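Local coordinates for protein diguanylate cyclase/phosphodiesterase (PDB 3MTK) that probably breaks down cyclic di-GMP through the EAL domain of the full-length protein, of which this chain is the GGDEF domain, at residues Gly14-Asn19 against Gly77-Lys82; Tyr38-Glu43 against Ile90-Glu95; Asp60-His65 against Leu110-Asn115; Val121-Gly126 against Gly155-Val160; Gly126-Glu131 against Met141-Leu146. All coordinates share one frame; numbering follows the deposited sequence.

Interaction 1 of 5, residues Gly14-Asn19 against Gly77-Lys82; sequences GLPNKN and GNKAFK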
# COMPACT_ATOMS: atom_id res chain seq x y z
N GLY A 14 -0.36 -12.81 4.63
CA GLY A 14 0.90 -13.49 4.41
C GLY A 14 1.95 -12.47 4.02
O GLY A 14 3.14 -12.77 3.97
N LEU A 15 1.51 -11.26 3.72
CA LEU A 15 2.45 -10.21 3.36
C LEU A 15 3.21 -9.79 4.60
O LEU A 15 2.74 -9.97 5.72
CB LEU A 15 1.71 -8.99 2.79
CG LEU A 15 1.66 -8.83 1.27
CD1 LEU A 15 1.55 -10.19 0.61
CD2 LEU A 15 0.48 -7.95 0.90
N PRO A 16 4.43 -9.26 4.42
CA PRO A 16 5.19 -8.83 5.59
C PRO A 16 4.43 -7.64 6.20
O PRO A 16 3.78 -6.88 5.47
CB PRO A 16 6.56 -8.46 5.01
CG PRO A 16 6.29 -8.20 3.55
CD PRO A 16 5.24 -9.21 3.19
N ASN A 17 4.49 -7.47 7.51
CA ASN A 17 3.76 -6.39 8.17
C ASN A 17 4.53 -5.08 8.34
O ASN A 17 5.52 -4.85 7.64
CB ASN A 17 3.24 -6.86 9.53
CG ASN A 17 4.36 -7.20 10.49
OD1 ASN A 17 4.12 -7.73 11.58
ND2 ASN A 17 5.58 -6.91 10.11
N LYS A 18 4.09 -4.23 9.26
CA LYS A 18 4.75 -2.95 9.45
C LYS A 18 6.15 -3.06 10.08
O LYS A 18 7.00 -2.21 9.84
CB LYS A 18 3.87 -2.01 10.27
CG LYS A 18 4.44 -0.61 10.36
CD LYS A 18 3.59 0.32 11.21
CE LYS A 18 2.32 0.75 10.51
NZ LYS A 18 1.69 1.95 11.17
N ASN A 19 6.39 -4.10 10.87
CA ASN A 19 7.72 -4.27 11.47
C ASN A 19 8.73 -4.58 10.36
O ASN A 19 9.84 -4.03 10.33
CB ASN A 19 7.71 -5.41 12.49
CG ASN A 19 6.93 -5.06 13.74
OD1 ASN A 19 6.98 -3.92 14.21
ND2 ASN A 19 6.23 -6.04 14.30
N GLY A 77 10.94 -7.32 -7.89
CA GLY A 77 12.00 -6.42 -7.47
C GLY A 77 11.51 -5.37 -6.48
O GLY A 77 12.29 -4.60 -5.93
N ASN A 78 10.19 -5.34 -6.27
CA ASN A 78 9.57 -4.41 -5.34
C ASN A 78 8.92 -5.19 -4.21
O ASN A 78 8.56 -6.36 -4.38
CB ASN A 78 8.52 -3.57 -6.07
CG ASN A 78 9.13 -2.64 -7.09
OD1 ASN A 78 8.45 -2.16 -8.00
ND2 ASN A 78 10.43 -2.37 -6.95
N LYS A 79 8.76 -4.55 -3.06
CA LYS A 79 8.18 -5.20 -1.89
C LYS A 79 6.79 -4.66 -1.56
O LYS A 79 6.52 -3.47 -1.72
CB LYS A 79 9.09 -5.00 -0.68
CG LYS A 79 10.42 -5.72 -0.77
CD LYS A 79 10.23 -7.24 -0.75
CE LYS A 79 9.61 -7.70 0.57
NZ LYS A 79 9.63 -9.19 0.73
N ALA A 80 5.93 -5.56 -1.09
CA ALA A 80 4.57 -5.21 -0.72
C ALA A 80 4.33 -5.64 0.72
O ALA A 80 4.72 -6.74 1.11
CB ALA A 80 3.59 -5.91 -1.65
N PHE A 81 3.70 -4.77 1.51
CA PHE A 81 3.43 -5.07 2.92
C PHE A 81 2.00 -4.76 3.34
O PHE A 81 1.33 -3.92 2.72
CB PHE A 81 4.37 -4.26 3.82
CG PHE A 81 5.78 -4.21 3.34
CD1 PHE A 81 6.15 -3.37 2.30
CD2 PHE A 81 6.75 -5.03 3.91
CE1 PHE A 81 7.46 -3.33 1.83
CE2 PHE A 81 8.07 -5.01 3.44
CZ PHE A 81 8.42 -4.16 2.41
N LYS A 82 1.55 -5.43 4.39
CA LYS A 82 0.22 -5.18 4.94
C LYS A 82 0.51 -4.56 6.30
O LYS A 82 0.91 -5.25 7.23
CB LYS A 82 -0.57 -6.47 5.12
CG LYS A 82 -1.96 -6.26 5.72
CD LYS A 82 -2.90 -5.57 4.73
CE LYS A 82 -4.24 -5.18 5.38
NZ LYS A 82 -4.91 -6.29 6.12
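Running past each other at 77°, the backbones of L15-K18 and K79-K82 come nearest at P16 with F81 and at N17 with K82, both pairs having CA atoms 4.9 Å apart. K82 N donates to P16 O at 2.9 Å (N-H...O angle 156°). Beside this bond N17 CA lies 3.2 Å from K82 O, a CA-H...O contact, so two successive loop residues grip the strand. The proline ring packs tightly here: P16 CG sits 3.2 Å from F81 CD2 and just as near A80 O. The P16 and F81 side chains cross at about a right angle, the proline meeting the phenyl ring obliquely at CD2 and CE2. L15 adds its CG, 3.7 Å from A80 O, and its CB against K82 CB. The segment 14-19 is the loop leading into helix 18-30 of the GGDEF domain, and N17 is the N-cap residue of that helix. W24 of the same helix touches both P16 and K79, while L21 touches F81. L15 reaches S67 and K71 of helix 56-74, and the outermost strand 79-84 bonds through K79 and F81 to strand 87-93.

Interaction 2 of 5, residues Tyr38-Glu43 against Ile90-Glu95; sequences YLIFLE and IICKSE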
# COMPACT_ATOMS: atom_id res chain seq x y z
N TYR A 38 10.65 4.73 -4.03
CA TYR A 38 9.59 5.35 -3.26
C TYR A 38 8.84 4.45 -2.29
O TYR A 38 8.73 3.24 -2.49
CB TYR A 38 8.55 5.98 -4.20
CG TYR A 38 9.09 7.02 -5.14
CD1 TYR A 38 9.87 6.67 -6.24
CD2 TYR A 38 8.81 8.38 -4.94
CE1 TYR A 38 10.37 7.63 -7.11
CE2 TYR A 38 9.31 9.35 -5.80
CZ TYR A 38 10.09 8.97 -6.88
OH TYR A 38 10.57 9.93 -7.73
N LEU A 39 8.34 5.06 -1.23
CA LEU A 39 7.53 4.36 -0.25
C LEU A 39 6.12 4.79 -0.65
O LEU A 39 5.87 5.98 -0.89
CB LEU A 39 7.81 4.86 1.17
CG LEU A 39 6.93 4.22 2.25
CD1 LEU A 39 7.14 2.72 2.26
CD2 LEU A 39 7.26 4.81 3.60
N ILE A 40 5.21 3.83 -0.77
CA ILE A 40 3.84 4.12 -1.16
C ILE A 40 2.85 3.51 -0.18
O ILE A 40 2.99 2.34 0.21
CB ILE A 40 3.53 3.58 -2.57
CG1 ILE A 40 4.52 4.17 -3.57
CG2 ILE A 40 2.12 3.98 -2.99
CD1 ILE A 40 4.56 3.42 -4.87
N PHE A 41 1.87 4.31 0.21
CA PHE A 41 0.82 3.89 1.13
C PHE A 41 -0.51 3.81 0.39
O PHE A 41 -0.97 4.79 -0.19
CB PHE A 41 0.71 4.91 2.28
CG PHE A 41 1.58 4.60 3.48
CD1 PHE A 41 2.53 3.59 3.44
CD2 PHE A 41 1.45 5.35 4.64
CE1 PHE A 41 3.36 3.33 4.55
CE2 PHE A 41 2.27 5.09 5.76
CZ PHE A 41 3.22 4.08 5.71
N LEU A 42 -1.12 2.63 0.37
CA LEU A 42 -2.41 2.48 -0.29
C LEU A 42 -3.47 2.17 0.75
O LEU A 42 -3.32 1.25 1.57
CB LEU A 42 -2.42 1.34 -1.31
CG LEU A 42 -1.59 1.34 -2.59
CD1 LEU A 42 -0.15 0.91 -2.28
CD2 LEU A 42 -2.22 0.36 -3.56
N GLU A 43 -4.56 2.92 0.71
CA GLU A 43 -5.64 2.69 1.66
C GLU A 43 -6.90 2.22 0.95
O GLU A 43 -7.34 2.82 -0.04
CB GLU A 43 -5.92 3.97 2.45
CG GLU A 43 -6.98 3.79 3.53
CD GLU A 43 -7.19 5.02 4.38
OE1 GLU A 43 -6.22 5.79 4.56
OE2 GLU A 43 -8.31 5.22 4.90
N ILE A 90 4.21 -0.17 -0.20
CA ILE A 90 5.09 -0.69 -1.23
C ILE A 90 6.42 0.05 -1.24
O ILE A 90 6.48 1.25 -0.99
CB ILE A 90 4.49 -0.52 -2.65
CG1 ILE A 90 3.10 -1.15 -2.74
CG2 ILE A 90 5.44 -1.16 -3.67
CD1 ILE A 90 3.09 -2.66 -2.64
N ILE A 91 7.49 -0.70 -1.49
CA ILE A 91 8.81 -0.11 -1.61
C ILE A 91 9.07 -0.34 -3.08
O ILE A 91 9.02 -1.48 -3.54
CB ILE A 91 9.89 -0.89 -0.86
CG1 ILE A 91 9.55 -0.99 0.64
CG2 ILE A 91 11.24 -0.23 -1.08
CD1 ILE A 91 9.53 0.32 1.35
N CYS A 92 9.33 0.71 -3.84
CA CYS A 92 9.59 0.52 -5.26
C CYS A 92 10.56 1.52 -5.86
O CYS A 92 10.56 2.70 -5.51
CB CYS A 92 8.28 0.58 -6.05
SG CYS A 92 7.67 2.25 -6.26
N LYS A 93 11.39 1.02 -6.76
CA LYS A 93 12.36 1.85 -7.47
C LYS A 93 11.68 2.12 -8.80
O LYS A 93 11.25 1.18 -9.48
CB LYS A 93 13.67 1.08 -7.67
CG LYS A 93 13.48 -0.30 -8.29
CD LYS A 93 14.80 -1.03 -8.46
CE LYS A 93 14.61 -2.34 -9.21
NZ LYS A 93 15.88 -3.09 -9.36
N SER A 94 11.55 3.39 -9.18
CA SER A 94 10.89 3.71 -10.43
C SER A 94 11.25 5.08 -10.99
O SER A 94 11.18 6.10 -10.29
CB SER A 94 9.38 3.62 -10.27
OG SER A 94 9.01 2.33 -9.81
N GLU A 95 11.63 5.10 -12.27
CA GLU A 95 12.00 6.33 -12.95
C GLU A 95 10.78 7.23 -13.03
O GLU A 95 10.87 8.44 -12.84
CB GLU A 95 12.54 6.01 -14.34
CG GLU A 95 13.88 5.26 -14.31
CD GLU A 95 14.40 4.91 -15.69
OE1 GLU A 95 15.55 4.44 -15.79
OE2 GLU A 95 13.65 5.10 -16.68
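Four backbone hydrogen bonds tie Y38 and I40 to C92 and I90, making an antiparallel pair of strands in the central sheet of the GGDEF fold. C92 N reaches Y38 O at 2.9 Å, and I90 N reaches I40 O at 2.8 Å. I40 N returns a bond to I90 O; so does Y38 N to C92 O, though that last distance is modelled doubtfully short. Between these hydrogen-bonded pairs lies the non-hydrogen-bonded pair L39 and I91, whose CA atoms are 4.8 Å apart. On their face of the sheet the two side chains meet methyl to methyl, L39 CD1 lying 3.5 Å from I91 CD1. The opposite face carries Y38, I40, I90 and C92. There L42 CD1 leans back to I90 CG1 (3.9 Å), and M104 and L108 of helix 97-108 lie on L42. The edge of the Y38 ring faces S94 O, with CE1 3.6 Å away. C92 SG is placed between the backbone N and the carbonyl carbon (chi1 76°), and it ends 3.6 Å from I40 CD1.

Interaction 3 of 5, residues Asp60-His65 against Leu110-Asn115; sequences DELIIH and LPYNVN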
# COMPACT_ATOMS: atom_id res chain seq x y z
N ASP A 60 -12.55 -10.47 4.29
CA ASP A 60 -11.19 -10.91 4.51
C ASP A 60 -10.69 -11.55 3.22
O ASP A 60 -9.51 -11.45 2.88
CB ASP A 60 -11.11 -11.89 5.68
CG ASP A 60 -11.30 -11.19 7.03
OD1 ASP A 60 -10.74 -10.09 7.22
OD2 ASP A 60 -12.00 -11.74 7.91
N GLU A 61 -11.61 -12.17 2.48
CA GLU A 61 -11.28 -12.79 1.21
C GLU A 61 -10.92 -11.69 0.22
O GLU A 61 -9.98 -11.81 -0.56
CB GLU A 61 -12.47 -13.60 0.68
CG GLU A 61 -12.35 -15.10 0.89
CD GLU A 61 -11.24 -15.70 0.04
OE1 GLU A 61 -11.32 -15.58 -1.20
OE2 GLU A 61 -10.29 -16.29 0.61
N LEU A 62 -11.70 -10.62 0.26
CA LEU A 62 -11.48 -9.46 -0.59
C LEU A 62 -10.07 -8.90 -0.35
O LEU A 62 -9.33 -8.61 -1.30
CB LEU A 62 -12.51 -8.39 -0.24
CG LEU A 62 -13.02 -7.44 -1.31
CD1 LEU A 62 -13.41 -6.14 -0.60
CD2 LEU A 62 -11.98 -7.18 -2.41
N ILE A 63 -9.70 -8.75 0.92
CA ILE A 63 -8.39 -8.23 1.31
C ILE A 63 -7.31 -9.11 0.70
O ILE A 63 -6.32 -8.62 0.15
CB ILE A 63 -8.22 -8.19 2.85
CG1 ILE A 63 -9.21 -7.20 3.47
CG2 ILE A 63 -6.80 -7.78 3.23
CD1 ILE A 63 -8.93 -5.77 3.10
N ILE A 64 -7.49 -10.43 0.79
CA ILE A 64 -6.49 -11.33 0.21
C ILE A 64 -6.42 -11.02 -1.28
O ILE A 64 -5.34 -10.77 -1.81
CB ILE A 64 -6.87 -12.81 0.41
CG1 ILE A 64 -6.74 -13.19 1.89
CG2 ILE A 64 -5.94 -13.70 -0.41
CD1 ILE A 64 -7.08 -14.65 2.19
N HIS A 65 -7.57 -11.03 -1.95
CA HIS A 65 -7.61 -10.71 -3.38
C HIS A 65 -6.83 -9.42 -3.63
O HIS A 65 -5.99 -9.37 -4.53
CB HIS A 65 -9.05 -10.51 -3.85
CG HIS A 65 -9.73 -11.78 -4.25
ND1 HIS A 65 -9.86 -12.85 -3.40
CD2 HIS A 65 -10.33 -12.14 -5.41
CE1 HIS A 65 -10.50 -13.83 -4.01
NE2 HIS A 65 -10.80 -13.42 -5.24
N LEU A 110 -10.27 -2.22 -10.75
CA LEU A 110 -10.96 -3.29 -11.47
C LEU A 110 -11.70 -4.19 -10.49
O LEU A 110 -11.21 -4.47 -9.39
CB LEU A 110 -9.96 -4.11 -12.30
CG LEU A 110 -9.88 -3.82 -13.80
CD1 LEU A 110 -9.77 -2.34 -14.05
CD2 LEU A 110 -8.70 -4.54 -14.39
N PRO A 111 -12.89 -4.68 -10.87
CA PRO A 111 -13.71 -5.55 -10.02
C PRO A 111 -12.98 -6.76 -9.44
O PRO A 111 -11.94 -7.19 -9.95
CB PRO A 111 -14.84 -5.97 -10.95
CG PRO A 111 -14.93 -4.83 -11.94
CD PRO A 111 -13.48 -4.53 -12.21
N TYR A 112 -13.53 -7.30 -8.36
CA TYR A 112 -12.98 -8.48 -7.71
C TYR A 112 -14.10 -9.51 -7.66
O TYR A 112 -15.21 -9.20 -7.22
CB TYR A 112 -12.51 -8.19 -6.28
CG TYR A 112 -11.37 -7.20 -6.18
CD1 TYR A 112 -11.61 -5.84 -6.14
CD2 TYR A 112 -10.05 -7.65 -6.16
CE1 TYR A 112 -10.57 -4.94 -6.11
CE2 TYR A 112 -9.00 -6.75 -6.12
CZ TYR A 112 -9.26 -5.40 -6.10
OH TYR A 112 -8.22 -4.51 -6.11
N ASN A 113 -13.82 -10.71 -8.14
CA ASN A 113 -14.80 -11.78 -8.14
C ASN A 113 -14.50 -12.60 -6.91
O ASN A 113 -13.72 -13.55 -6.97
CB ASN A 113 -14.68 -12.63 -9.41
CG ASN A 113 -15.75 -13.71 -9.52
OD1 ASN A 113 -16.07 -14.16 -10.62
ND2 ASN A 113 -16.30 -14.13 -8.39
N VAL A 114 -15.09 -12.20 -5.79
CA VAL A 114 -14.88 -12.90 -4.54
C VAL A 114 -16.05 -13.83 -4.27
O VAL A 114 -17.14 -13.39 -3.90
CB VAL A 114 -14.75 -11.90 -3.38
CG1 VAL A 114 -14.34 -12.62 -2.11
CG2 VAL A 114 -13.74 -10.82 -3.74
N ASN A 115 -15.83 -15.13 -4.46
CA ASN A 115 -16.87 -16.12 -4.24
C ASN A 115 -18.15 -15.71 -4.97
O ASN A 115 -19.22 -15.57 -4.36
CB ASN A 115 -17.16 -16.27 -2.74
CG ASN A 115 -18.14 -17.39 -2.44
OD1 ASN A 115 -17.89 -18.56 -2.77
ND2 ASN A 115 -19.27 -17.05 -1.82
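V114 CG2 lies squarely over the imidazole of H65, 4.1 Å from the ring centre and 11° off its normal, a CH-pi contact. A second one follows deeper in, where L62 CD2 sits over the Y112 ring, offset toward the rim and 3.8 Å from Y112 CG. Between them H65 CB touches Y112 CD2 (3.8 Å), and at the outer end E61 CB meets V114 CG1 (3.5 Å). The imidazole is steadied by its own helix, since H65 ND1 donates at 3.0 Å to E61 O, coming from above the carbonyl plane; H65 NE2 adds a weak bond to N113 O. An alanine at H65 would probably leave V114 CG2 without the ring it rests on and N113 O without its weak donor. Farther out, R69 forms a cation-pi contact with Y112 and donates to L110 O and P111 O just before the strand, while V121 touches both L62 and Y112. The small antiparallel hairpin of strands 112-114 and 117-119, an accessory to the central sheet found in GGDEF domains, thus packs against one side of helix 56-74.

Interaction 4 of 5, residues Val121-Gly126 against Gly155-Val160; sequences VNFNIG and GLNEYV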
# COMPACT_ATOMS: atom_id res chain seq x y z
N VAL A 121 -14.07 -1.62 -5.16
CA VAL A 121 -13.68 -0.82 -4.02
C VAL A 121 -12.90 0.39 -4.47
O VAL A 121 -12.40 0.43 -5.58
CB VAL A 121 -12.78 -1.59 -3.07
CG1 VAL A 121 -13.58 -2.62 -2.31
CG2 VAL A 121 -11.66 -2.25 -3.86
N ASN A 122 -12.81 1.38 -3.59
CA ASN A 122 -12.08 2.60 -3.85
C ASN A 122 -10.82 2.62 -3.03
O ASN A 122 -10.74 1.93 -2.02
CB ASN A 122 -12.95 3.80 -3.51
CG ASN A 122 -14.04 4.02 -4.52
OD1 ASN A 122 -15.10 4.54 -4.20
ND2 ASN A 122 -13.77 3.61 -5.75
N PHE A 123 -9.85 3.42 -3.46
CA PHE A 123 -8.57 3.53 -2.78
C PHE A 123 -8.09 4.97 -2.77
O PHE A 123 -8.73 5.86 -3.32
CB PHE A 123 -7.49 2.70 -3.50
CG PHE A 123 -7.84 1.24 -3.71
CD1 PHE A 123 -8.73 0.86 -4.70
CD2 PHE A 123 -7.25 0.26 -2.93
CE1 PHE A 123 -9.04 -0.49 -4.91
CE2 PHE A 123 -7.55 -1.08 -3.13
CZ PHE A 123 -8.44 -1.46 -4.12
N ASN A 124 -6.94 5.16 -2.13
CA ASN A 124 -6.25 6.43 -2.07
C ASN A 124 -4.79 6.06 -1.87
O ASN A 124 -4.48 5.03 -1.25
CB ASN A 124 -6.77 7.31 -0.94
CG ASN A 124 -7.83 8.29 -1.42
OD1 ASN A 124 -7.54 9.21 -2.21
ND2 ASN A 124 -9.06 8.09 -0.97
N ILE A 125 -3.90 6.86 -2.44
CA ILE A 125 -2.49 6.57 -2.36
C ILE A 125 -1.62 7.74 -1.95
O ILE A 125 -1.74 8.84 -2.48
CB ILE A 125 -1.99 6.02 -3.72
CG1 ILE A 125 -2.48 4.59 -3.89
CG2 ILE A 125 -0.48 6.09 -3.80
CD1 ILE A 125 -2.12 3.96 -5.24
N GLY A 126 -0.74 7.48 -0.98
CA GLY A 126 0.18 8.49 -0.51
C GLY A 126 1.56 7.93 -0.77
O GLY A 126 1.84 6.77 -0.41
N GLY A 155 -10.18 13.59 -2.52
CA GLY A 155 -11.26 12.74 -2.98
C GLY A 155 -10.86 11.29 -3.14
O GLY A 155 -9.69 10.93 -2.97
N LEU A 156 -11.84 10.44 -3.46
CA LEU A 156 -11.58 9.02 -3.66
C LEU A 156 -10.71 8.79 -4.88
O LEU A 156 -10.77 9.53 -5.85
CB LEU A 156 -12.90 8.26 -3.85
CG LEU A 156 -13.88 8.14 -2.69
CD1 LEU A 156 -15.13 7.42 -3.18
CD2 LEU A 156 -13.26 7.36 -1.53
N ASN A 157 -9.89 7.74 -4.82
CA ASN A 157 -9.02 7.37 -5.92
C ASN A 157 -8.08 8.47 -6.39
O ASN A 157 -7.83 8.62 -7.58
CB ASN A 157 -9.89 6.90 -7.08
CG ASN A 157 -10.85 5.81 -6.68
OD1 ASN A 157 -12.03 5.86 -7.01
ND2 ASN A 157 -10.35 4.80 -5.96
N GLU A 158 -7.57 9.24 -5.44
CA GLU A 158 -6.65 10.30 -5.77
C GLU A 158 -5.35 9.93 -5.05
O GLU A 158 -5.37 9.19 -4.07
CB GLU A 158 -7.20 11.64 -5.28
CG GLU A 158 -7.14 12.78 -6.30
CD GLU A 158 -8.27 12.75 -7.32
OE1 GLU A 158 -9.45 12.85 -6.93
OE2 GLU A 158 -7.98 12.65 -8.53
N TYR A 159 -4.22 10.42 -5.55
CA TYR A 159 -2.93 10.13 -4.94
C TYR A 159 -2.05 11.36 -4.84
O TYR A 159 -2.18 12.29 -5.63
CB TYR A 159 -2.18 9.06 -5.75
CG TYR A 159 -1.76 9.51 -7.13
CD1 TYR A 159 -2.60 9.34 -8.23
CD2 TYR A 159 -0.51 10.10 -7.33
CE1 TYR A 159 -2.20 9.73 -9.51
CE2 TYR A 159 -0.10 10.48 -8.60
CZ TYR A 159 -0.95 10.30 -9.69
OH TYR A 159 -0.53 10.67 -10.95
N VAL A 160 -1.15 11.35 -3.86
CA VAL A 160 -0.22 12.46 -3.64
C VAL A 160 1.20 11.93 -3.40
O VAL A 160 1.39 10.98 -2.63
CB VAL A 160 -0.65 13.33 -2.43
CG1 VAL A 160 0.34 14.47 -2.25
CG2 VAL A 160 -2.06 13.87 -2.63
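The side chains of N122 and N157 cross at about a right angle, their amide planes 79° apart. N122 ND2 comes within 3.1 Å of N157 OD1, but the angle is too poor for a hydrogen bond. N122 also crosses L156 at about a right angle, and its OD1 presses against L156 CD1 at 3.1 Å. An alanine at N122 would probably open a gap beside L156 CD1 and leave the N157 amide freer to turn. What fixes the backbone at this point is N157 N, which donates to F123 O at 2.7 Å, nearly along the C=O axis; the N157 amide lies at the edge of the F123 ring. Farther on the two chains become parallel strands. I125 N donates to E158 O at 3.2 Å, and I125 O in turn accepts from V160 N at 2.9 Å. I125 and Y159 share one face of the sheet and cross obliquely, CB to CB at 3.7 Å. The Y159 hydroxyl is hydrogen-bonded to E102. Parallel neighbours joined by a helix make this a beta-alpha-beta crossover: strand 123-129, helix 137-154, then strand 159-163. Helix 97-108 packs on I125 and Y159, helix 137-154 touches V160 through A151, and strand 37-44 flanks strand 123-129 on its other edge.

Interaction 5 of 5, residues Gly126-Glu131 against Met141-Leu146; sequences GAAQIE and MRRCDL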
# COMPACT_ATOMS: atom_id res chain seq x y z
N GLY A 126 -0.74 7.48 -0.98
CA GLY A 126 0.18 8.49 -0.51
C GLY A 126 1.56 7.93 -0.77
O GLY A 126 1.84 6.77 -0.41
N ALA A 127 2.43 8.70 -1.40
CA ALA A 127 3.78 8.21 -1.70
C ALA A 127 4.87 9.20 -1.30
O ALA A 127 4.63 10.40 -1.21
CB ALA A 127 3.89 7.89 -3.19
N ALA A 128 6.07 8.69 -1.06
CA ALA A 128 7.18 9.55 -0.66
C ALA A 128 8.55 9.05 -1.13
O ALA A 128 8.88 7.87 -1.00
CB ALA A 128 7.17 9.73 0.85
N GLN A 129 9.34 9.97 -1.67
CA GLN A 129 10.69 9.69 -2.15
C GLN A 129 11.55 9.21 -0.98
O GLN A 129 11.77 9.97 -0.03
CB GLN A 129 11.30 10.97 -2.72
CG GLN A 129 12.70 10.82 -3.33
CD GLN A 129 12.65 10.63 -4.83
OE1 GLN A 129 12.01 11.41 -5.55
NE2 GLN A 129 13.31 9.59 -5.31
N ILE A 130 12.01 7.97 -1.03
CA ILE A 130 12.86 7.44 0.03
C ILE A 130 14.18 8.20 0.06
O ILE A 130 14.83 8.38 -0.97
CB ILE A 130 13.19 5.95 -0.17
CG1 ILE A 130 11.96 5.09 0.14
CG2 ILE A 130 14.38 5.56 0.69
CD1 ILE A 130 12.22 3.60 0.04
N GLU A 131 14.58 8.65 1.25
CA GLU A 131 15.82 9.40 1.39
C GLU A 131 16.05 9.77 2.85
O GLU A 131 15.10 9.86 3.64
CB GLU A 131 15.76 10.66 0.53
CG GLU A 131 17.09 11.35 0.31
CD GLU A 131 16.94 12.60 -0.52
OE1 GLU A 131 17.98 13.19 -0.91
OE2 GLU A 131 15.78 13.00 -0.79
N MSE A 141 7.59 7.09 7.00
CA MSE A 141 6.26 6.54 7.12
C MSE A 141 5.30 7.65 7.50
O MSE A 141 4.14 7.65 7.09
CB MSE A 141 6.24 5.44 8.17
CG MSE A 141 7.06 4.27 7.74
SE MSE A 141 6.76 2.78 8.88
CE MSE A 141 4.87 2.54 8.56
N ARG A 142 5.78 8.60 8.29
CA ARG A 142 4.96 9.73 8.68
C ARG A 142 4.69 10.55 7.42
O ARG A 142 3.55 10.93 7.15
CB ARG A 142 5.69 10.59 9.71
CG ARG A 142 5.79 9.95 11.06
CD ARG A 142 6.57 10.82 12.03
NE ARG A 142 6.34 10.40 13.41
CZ ARG A 142 7.00 10.86 14.46
NH1 ARG A 142 7.94 11.77 14.30
NH2 ARG A 142 6.70 10.43 15.68
N ARG A 143 5.73 10.79 6.64
CA ARG A 143 5.56 11.56 5.42
C ARG A 143 4.55 10.95 4.45
O ARG A 143 3.80 11.67 3.80
CB ARG A 143 6.89 11.73 4.71
CG ARG A 143 6.80 12.72 3.57
CD ARG A 143 8.17 12.97 3.03
NE ARG A 143 9.08 13.32 4.11
CZ ARG A 143 10.40 13.27 4.00
NH1 ARG A 143 10.95 12.88 2.85
NH2 ARG A 143 11.17 13.62 5.02
N CYS A 144 4.55 9.63 4.35
CA CYS A 144 3.63 8.94 3.46
C CYS A 144 2.23 9.12 3.99
O CYS A 144 1.28 9.34 3.24
CB CYS A 144 3.94 7.46 3.39
SG CYS A 144 4.67 7.00 1.84
N ASP A 145 2.12 9.00 5.30
CA ASP A 145 0.85 9.13 5.97
C ASP A 145 0.21 10.47 5.64
O ASP A 145 -0.98 10.54 5.35
CB ASP A 145 1.05 8.99 7.48
CG ASP A 145 -0.26 8.89 8.22
OD1 ASP A 145 -0.99 7.90 8.00
OD2 ASP A 145 -0.57 9.80 9.03
N LEU A 146 1.01 11.54 5.66
CA LEU A 146 0.51 12.89 5.37
C LEU A 146 -0.04 12.96 3.95
O LEU A 146 -1.10 13.52 3.70
CB LEU A 146 1.61 13.93 5.55
CG LEU A 146 1.33 15.19 6.38
CD1 LEU A 146 2.54 16.13 6.28
CD2 LEU A 146 0.07 15.91 5.89
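Two torsions bring the side chains of helix 137-154 onto A128 and its neighbours: C144 chi1, at -107°, swings SG off a staggered position and onto the strand, while R143 carries CG anti to its backbone N (chi1 -170°). The pairing is the strand-to-helix step of a beta-alpha-beta unit in the GGDEF fold, with the axes of G126-Q129 and M141-L146 approaching to 6.4 Å at an angle of 139°. C144 SG settles over the backbone, 3.6 Å from both G126 O and A128 N, and it also touches A128 CB at 3.8 Å. That same methyl meets the aliphatic part of R143, whose CD lies 4.0 Å away. Small residues permit so close an approach. A beta carbon on G126 would fall 2.7 Å from C144 O, a clash that glycine avoids. L39 and F41 of strand 37-44 also touch C144, which is thereby buried between helix and sheet, and F162 of strand 159-163 touches R143. The Q129 side chain leads away from the helix to a hydrogen bond with D36. On the backbone side of the same residue, R143 NH1 stops 4.2 Å from Q129 O.

In the fold
Four of the five contacts reach one mixed sheet and so show how a GGDEF domain is built outward from it. Interaction 1 lies at its outermost strand, 79-84; interaction 2 joins the strands next in order, and the centres of interactions 1 and 2 are about 11 Å apart. Interactions 4 and 5 share G126 and strand 123-129, interaction 5 forming within the chain between the two segments of interaction 4. Interaction 3 stands apart on helix 56-74, its centre about 27 Å from that of interaction 5, yet it touches interaction 4 through Y112 and F123. Along the chain interactions 1, 2 and 3 interleave, so the part up to N115 is interlaced, and the later part adds a crossover.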